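Local coordinates for RNA-binding protein RO60 (Deinococcus radiodurans, PDB 2NVO) that binds several small RNAs that accumulate during recovery from ultraviolet irradiation and contributes to the resistance of the bacterium to that radiation, at residues M395-I398 against A399-E403; L479-Y482 against A483-M486. All coordinates share one frame; numbering follows the deposited sequence.

Contact 1: M395-I398 against A399-E403; sequences MSLI and ALRTE
Thr402 turns its hydroxyl back onto the carbonyl oxygen of Ile398, one helical turn earlier. Thr402 OG1 donates to Ile398 O at 2.6 Å, from above the carbonyl plane, 43° out of it. The torsion explains the reach: with chi1 at 67°, the hydroxyl is flanked by both main-chain arms of Thr402 and so points back along the helix to Ile398 O. The side chains of Ile398 and Thr402 lie alongside each other, with Ile398 CG2 3.8 Å from Thr402 OG1. Arg401 N bonds mainly to Leu397 O, at 2.9 Å, and weakly to Ile398 O. On that flank the Arg401 chain runs extended beside Leu397. Leu397 CD2 lies oblique to the Arg401 guanidinium, 4.0 Å from NH2. Further back the turns are regular. The bond from Leu400 N to Ser396 O is 2.8 Å long and almost straight, with an N-H...O angle of 176°. Leu400 CB and CG also rest on that oxygen. Ala399 O takes two donors, Thr402 N and, at 2.9 Å, Glu403 N.

These residues form the last turns of helix 388-402, the crossover helix between strands 364-369 and 405-411 of the VWFA-like domain. Ser396, Ala399 and Leu400 face the sheet, while Ile398 packs on Pro315, His314 and Phe355. Outside the turn, Arg401 NE bonds to Pro422 O and the guanidinium makes a cation-pi contact with Phe355. Glu403, the first residue to leave helical geometry, bonds through its carboxylate to Ala361 N and Thr363 N. Thr402 OG1 gives its proton to Ile398 O, so the hydroxyl is satisfied within the helix, on a carbonyl near its C-terminal end.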
ATOM      1  N   MET A 395       4.751  13.630   9.116  1.00  5.12           N
ATOM      2  CA  MET A 395       4.833  14.008   7.706  1.00  5.61           C
ATOM      3  C   MET A 395       5.534  15.364   7.524  1.00  7.35           C
ATOM      4  O   MET A 395       6.200  15.587   6.521  1.00  5.51           O
ATOM      5  CB  MET A 395       3.442  14.044   7.058  1.00  6.79           C
ATOM      6  CG  MET A 395       2.768  12.657   6.926  1.00  7.64           C
ATOM      7  SD  MET A 395       3.767  11.446   6.015  1.00  8.61           S
ATOM      8  CE  MET A 395       3.815  12.149   4.383  1.00 10.78           C
ATOM      9  N   SER A 396       5.373  16.259   8.490  1.00  5.12           N
ATOM     10  CA  SER A 396       6.050  17.564   8.469  1.00  6.19           C
ATOM     11  C   SER A 396       7.560  17.375   8.587  1.00  8.67           C
ATOM     12  O   SER A 396       8.328  17.920   7.791  1.00  7.67           O
ATOM     13  CB  SER A 396       5.567  18.444   9.617  1.00  7.52           C
ATOM     14  OG  SER A 396       4.228  18.878   9.407  1.00  9.61           O
ATOM     15  N   LEU A 397       7.976  16.572   9.565  1.00  5.12           N
ATOM     16  CA  LEU A 397       9.391  16.246   9.727  1.00  7.90           C
ATOM     17  C   LEU A 397       9.981  15.640   8.455  1.00  9.48           C
ATOM     18  O   LEU A 397      11.087  16.028   8.014  1.00  9.60           O
ATOM     19  CB  LEU A 397       9.609  15.314  10.903  1.00  7.11           C
ATOM     20  CG  LEU A 397       9.401  15.969  12.260  1.00  7.83           C
ATOM     21  CD1 LEU A 397       9.545  14.906  13.325  1.00  8.52           C
ATOM     22  CD2 LEU A 397      10.408  17.144  12.472  1.00  8.37           C
ATOM     23  N   ILE A 398       9.249  14.704   7.866  1.00  6.90           N
ATOM     24  CA  ILE A 398       9.645  14.126   6.575  1.00  9.46           C
ATOM     25  C   ILE A 398       9.868  15.167   5.483  1.00 10.64           C
ATOM     26  O   ILE A 398      10.907  15.146   4.812  1.00 14.42           O
ATOM     27  CB  ILE A 398       8.640  13.070   6.084  1.00  8.69           C
ATOM     28  CG1 ILE A 398       8.736  11.826   6.966  1.00  8.58           C
ATOM     29  CG2 ILE A 398       8.927  12.698   4.634  1.00 11.65           C
ATOM     30  CD1 ILE A 398       7.770  10.685   6.599  1.00 11.39           C
ATOM     31  N   ALA A 399       8.892  16.054   5.282  1.00  7.81           N
ATOM     32  CA  ALA A 399       9.030  17.131   4.300  1.00 10.48           C
ATOM     33  C   ALA A 399      10.240  18.018   4.611  1.00 13.76           C
ATOM     34  O   ALA A 399      11.099  18.232   3.750  1.00 12.83           O
ATOM     35  CB  ALA A 399       7.768  17.963   4.219  1.00 10.09           C
ATOM     36  N   LEU A 400      10.306  18.509   5.847  1.00 11.06           N
ATOM     37  CA  LEU A 400      11.396  19.373   6.272  1.00 13.01           C
ATOM     38  C   LEU A 400      12.768  18.752   6.026  1.00 14.22           C
ATOM     39  O   LEU A 400      13.695  19.442   5.622  1.00 12.19           O
ATOM     40  CB  LEU A 400      11.218  19.782   7.732  1.00  9.88           C
ATOM     41  CG  LEU A 400      10.081  20.799   7.892  1.00 12.77           C
ATOM     42  CD1 LEU A 400       9.545  20.840   9.310  1.00  9.47           C
ATOM     43  CD2 LEU A 400      10.517  22.198   7.427  1.00 11.34           C
ATOM     44  N   ARG A 401      12.881  17.447   6.234  1.00 11.12           N
ATOM     45  CA  ARG A 401      14.156  16.762   6.101  1.00 15.63           C
ATOM     46  C   ARG A 401      14.475  16.261   4.684  1.00 15.51           C
ATOM     47  O   ARG A 401      15.619  15.934   4.405  1.00 19.40           O
ATOM     48  CB  ARG A 401      14.254  15.599   7.106  1.00 13.36           C
ATOM     49  CG  ARG A 401      14.372  16.073   8.554  1.00 14.21           C
ATOM     50  CD  ARG A 401      14.618  14.933   9.546  1.00 17.00           C
ATOM     51  NE  ARG A 401      14.391  15.405  10.916  1.00 18.02           N
ATOM     52  CZ  ARG A 401      14.086  14.636  11.958  1.00 18.07           C
ATOM     53  NH1 ARG A 401      13.977  13.323  11.809  1.00 19.94           N
ATOM     54  NH2 ARG A 401      13.875  15.186  13.155  1.00 16.72           N
ATOM     55  N   THR A 402      13.495  16.208   3.787  1.00 13.23           N
ATOM     56  CA  THR A 402      13.701  15.509   2.512  1.00 12.51           C
ATOM     57  C   THR A 402      13.382  16.311   1.264  1.00 15.82           C
ATOM     58  O   THR A 402      13.837  15.959   0.175  1.00 16.77           O
ATOM     59  CB  THR A 402      12.914  14.176   2.408  1.00 17.59           C
ATOM     60  OG1 THR A 402      11.502  14.442   2.369  1.00 11.70           O
ATOM     61  CG2 THR A 402      13.247  13.259   3.553  1.00 13.60           C
ATOM     62  N   GLU A 403      12.588  17.365   1.405  1.00 12.39           N
ATOM     63  CA  GLU A 403      12.211  18.177   0.260  1.00 14.02           C
ATOM     64  C   GLU A 403      13.147  19.383   0.155  1.00 14.29           C
ATOM     65  O   GLU A 403      13.735  19.792   1.155  1.00 13.01           O
ATOM     66  CB  GLU A 403      10.754  18.636   0.371  1.00 11.01           C
ATOM     67  CG  GLU A 403       9.723  17.499   0.371  1.00 10.12           C
ATOM     68  CD  GLU A 403       9.646  16.763  -0.967  1.00 13.94           C
ATOM     69  OE1 GLU A 403      10.125  17.328  -1.979  1.00 11.76           O
ATOM     70  OE2 GLU A 403       9.086  15.631  -1.008  1.00 11.43           O
TER

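Contact 2: L479-Y482 against A483-M486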
ATOM      1  N   LEU A 479      -6.130  28.964  -6.055  1.00 14.39           N
ATOM      2  CA  LEU A 479      -5.058  28.459  -6.900  1.00 13.93           C
ATOM      3  C   LEU A 479      -4.904  29.267  -8.196  1.00 18.65           C
ATOM      4  O   LEU A 479      -3.779  29.499  -8.656  1.00 17.33           O
ATOM      5  CB  LEU A 479      -5.276  26.986  -7.227  1.00 17.07           C
ATOM      6  CG  LEU A 479      -5.027  26.012  -6.063  1.00 12.19           C
ATOM      7  CD1 LEU A 479      -5.641  24.656  -6.375  1.00 13.97           C
ATOM      8  CD2 LEU A 479      -3.527  25.891  -5.808  1.00 11.73           C
ATOM      9  N   ASP A 480      -6.032  29.656  -8.781  1.00 16.04           N
ATOM     10  CA  ASP A 480      -6.038  30.538  -9.950  1.00 19.90           C
ATOM     11  C   ASP A 480      -5.355  31.865  -9.650  1.00 18.64           C
ATOM     12  O   ASP A 480      -4.500  32.306 -10.410  1.00 20.01           O
ATOM     13  CB  ASP A 480      -7.468  30.798 -10.419  1.00 19.79           C
ATOM     14  CG  ASP A 480      -8.150  29.543 -10.935  1.00 21.68           C
ATOM     15  OD1 ASP A 480      -7.435  28.598 -11.331  1.00 26.40           O
ATOM     16  OD2 ASP A 480      -9.393  29.500 -10.950  1.00 23.65           O
ATOM     17  N   GLN A 481      -5.748  32.495  -8.547  1.00 17.11           N
ATOM     18  CA  GLN A 481      -5.156  33.754  -8.116  1.00 20.80           C
ATOM     19  C   GLN A 481      -3.653  33.660  -7.887  1.00 21.49           C
ATOM     20  O   GLN A 481      -2.917  34.590  -8.221  1.00 20.89           O
ATOM     21  CB  GLN A 481      -5.875  34.312  -6.885  1.00 18.02           C
ATOM     22  CG  GLN A 481      -7.271  34.824  -7.192  1.00 18.43           C
ATOM     23  CD  GLN A 481      -8.012  35.316  -5.961  1.00 19.12           C
ATOM     24  OE1 GLN A 481      -7.444  35.420  -4.873  1.00 24.45           O
ATOM     25  NE2 GLN A 481      -9.291  35.620  -6.129  1.00 23.96           N
ATOM     26  N   TYR A 482      -3.188  32.536  -7.347  1.00 15.60           N
ATOM     27  CA  TYR A 482      -1.755  32.340  -7.133  1.00 14.62           C
ATOM     28  C   TYR A 482      -1.033  32.299  -8.476  1.00 17.73           C
ATOM     29  O   TYR A 482      -0.029  32.976  -8.672  1.00 19.76           O
ATOM     30  CB  TYR A 482      -1.478  31.040  -6.361  1.00 12.65           C
ATOM     31  CG  TYR A 482      -0.017  30.849  -6.005  1.00 15.25           C
ATOM     32  CD1 TYR A 482       0.470  31.182  -4.748  1.00 11.18           C
ATOM     33  CD2 TYR A 482       0.870  30.344  -6.934  1.00 13.67           C
ATOM     34  CE1 TYR A 482       1.832  31.005  -4.435  1.00 15.73           C
ATOM     35  CE2 TYR A 482       2.202  30.162  -6.637  1.00 15.53           C
ATOM     36  CZ  TYR A 482       2.681  30.496  -5.396  1.00 13.42           C
ATOM     37  OH  TYR A 482       4.021  30.307  -5.148  1.00 15.02           O
ATOM     38  N   ALA A 483      -1.547  31.484  -9.390  1.00 19.03           N
ATOM     39  CA  ALA A 483      -0.965  31.366 -10.719  1.00 19.05           C
ATOM     40  C   ALA A 483      -0.922  32.735 -11.376  1.00 20.84           C
ATOM     41  O   ALA A 483       0.086  33.108 -11.955  1.00 22.03           O
ATOM     42  CB  ALA A 483      -1.781  30.407 -11.563  1.00 20.94           C
ATOM     43  N   GLN A 484      -2.017  33.488 -11.266  1.00 19.49           N
ATOM     44  CA  GLN A 484      -2.089  34.817 -11.870  1.00 24.63           C
ATOM     45  C   GLN A 484      -1.081  35.814 -11.313  1.00 27.45           C
ATOM     46  O   GLN A 484      -0.589  36.674 -12.045  1.00 28.62           O
ATOM     47  CB  GLN A 484      -3.504  35.393 -11.761  1.00 26.66           C
ATOM     48  CG  GLN A 484      -4.397  35.000 -12.930  1.00 34.72           C
ATOM     49  CD  GLN A 484      -5.863  34.857 -12.554  1.00 36.10           C
ATOM     50  OE1 GLN A 484      -6.321  35.392 -11.533  1.00 40.31           O
ATOM     51  NE2 GLN A 484      -6.610  34.120 -13.373  1.00 37.19           N
ATOM     52  N   LYS A 485      -0.780  35.712 -10.024  1.00 20.66           N
ATOM     53  CA  LYS A 485       0.110  36.664  -9.391  1.00 22.23           C
ATOM     54  C   LYS A 485       1.565  36.230  -9.426  1.00 25.11           C
ATOM     55  O   LYS A 485       2.464  37.072  -9.456  1.00 27.26           O
ATOM     56  CB  LYS A 485      -0.313  36.936  -7.945  1.00 22.90           C
ATOM     57  CG  LYS A 485       0.785  37.596  -7.143  1.00 25.26           C
ATOM     58  CD  LYS A 485       0.286  38.196  -5.856  1.00 27.72           C
ATOM     59  CE  LYS A 485       1.387  39.022  -5.208  1.00 29.14           C
ATOM     60  NZ  LYS A 485       0.972  39.583  -3.896  1.00 30.39           N
ATOM     61  N   MET A 486       1.802  34.923  -9.435  1.00 22.61           N
ATOM     62  CA  MET A 486       3.161  34.411  -9.268  1.00 22.72           C
ATOM     63  C   MET A 486       3.744  33.785 -10.529  1.00 20.41           C
ATOM     64  O   MET A 486       4.944  33.534 -10.596  1.00 27.72           O
ATOM     65  CB  MET A 486       3.213  33.419  -8.101  1.00 23.19           C
ATOM     66  CG  MET A 486       2.741  34.023  -6.792  1.00 18.61           C
ATOM     67  SD  MET A 486       3.932  35.192  -6.156  1.00 23.53           S
ATOM     68  CE  MET A 486       5.388  34.152  -6.026  1.00 20.99           C
TER
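Met486 lies over one face of the Tyr482 ring, and this is the tight side of the contact. Met486 CG stands 3.8 Å from the centroid of the Tyr482 ring, only 10° off the normal, in a CH-pi contact. Met486 CB is 3.7 Å from Tyr482 CE2. The sulfur is farther out: Met486 SD is 5.2 Å from the centroid of the Tyr482 ring, above the same face, in a longer Met-aromatic contact. Tyr482 has CG anti to its own N (chi1 -175°), which swings the ring along the helix toward Met486. Met486 N also bonds to Tyr482 O at 2.8 Å, tying the pair through the backbone. The ring hydroxyl is held by Leu455 O and Val457 N.

Helix 475-486 is the crossover between parallel strands 459-464 and 491-496 of the VWFA-like domain. Tyr482 and Leu479 turn to neighbouring helix 445-452.

The other side is looser. Gln481 and Gln484 are exposed to solvent, and their side chains come no closer than 4.5 Å, from Gln481 CG to Gln484 OE1. Gln484 bends back over Asp480 O, with CD at 3.6 Å. The charged ends there are tied outside the helix: Asp480 OD1 to Arg509 NH1 by a salt bridge, Lys485 NZ to Ala451 O by a hydrogen bond.

Contact 1 and contact 2 each lie at the C-terminal end of a crossover helix of the same VWFA-like domain. Their centres are 25 Å apart and their nearest atoms about 15 Å apart, so they do not touch. The shared sheet relates them: strands 364-369 and 459-464 are parallel neighbours, so the two crossover units adjoin. Contact 2 lies farther out, its centre 34 Å from the centre of the chain against 20 Å for contact 1. Both contacts lie away from the calcium site, to which Ser372, Ser374 and Glu467 contribute.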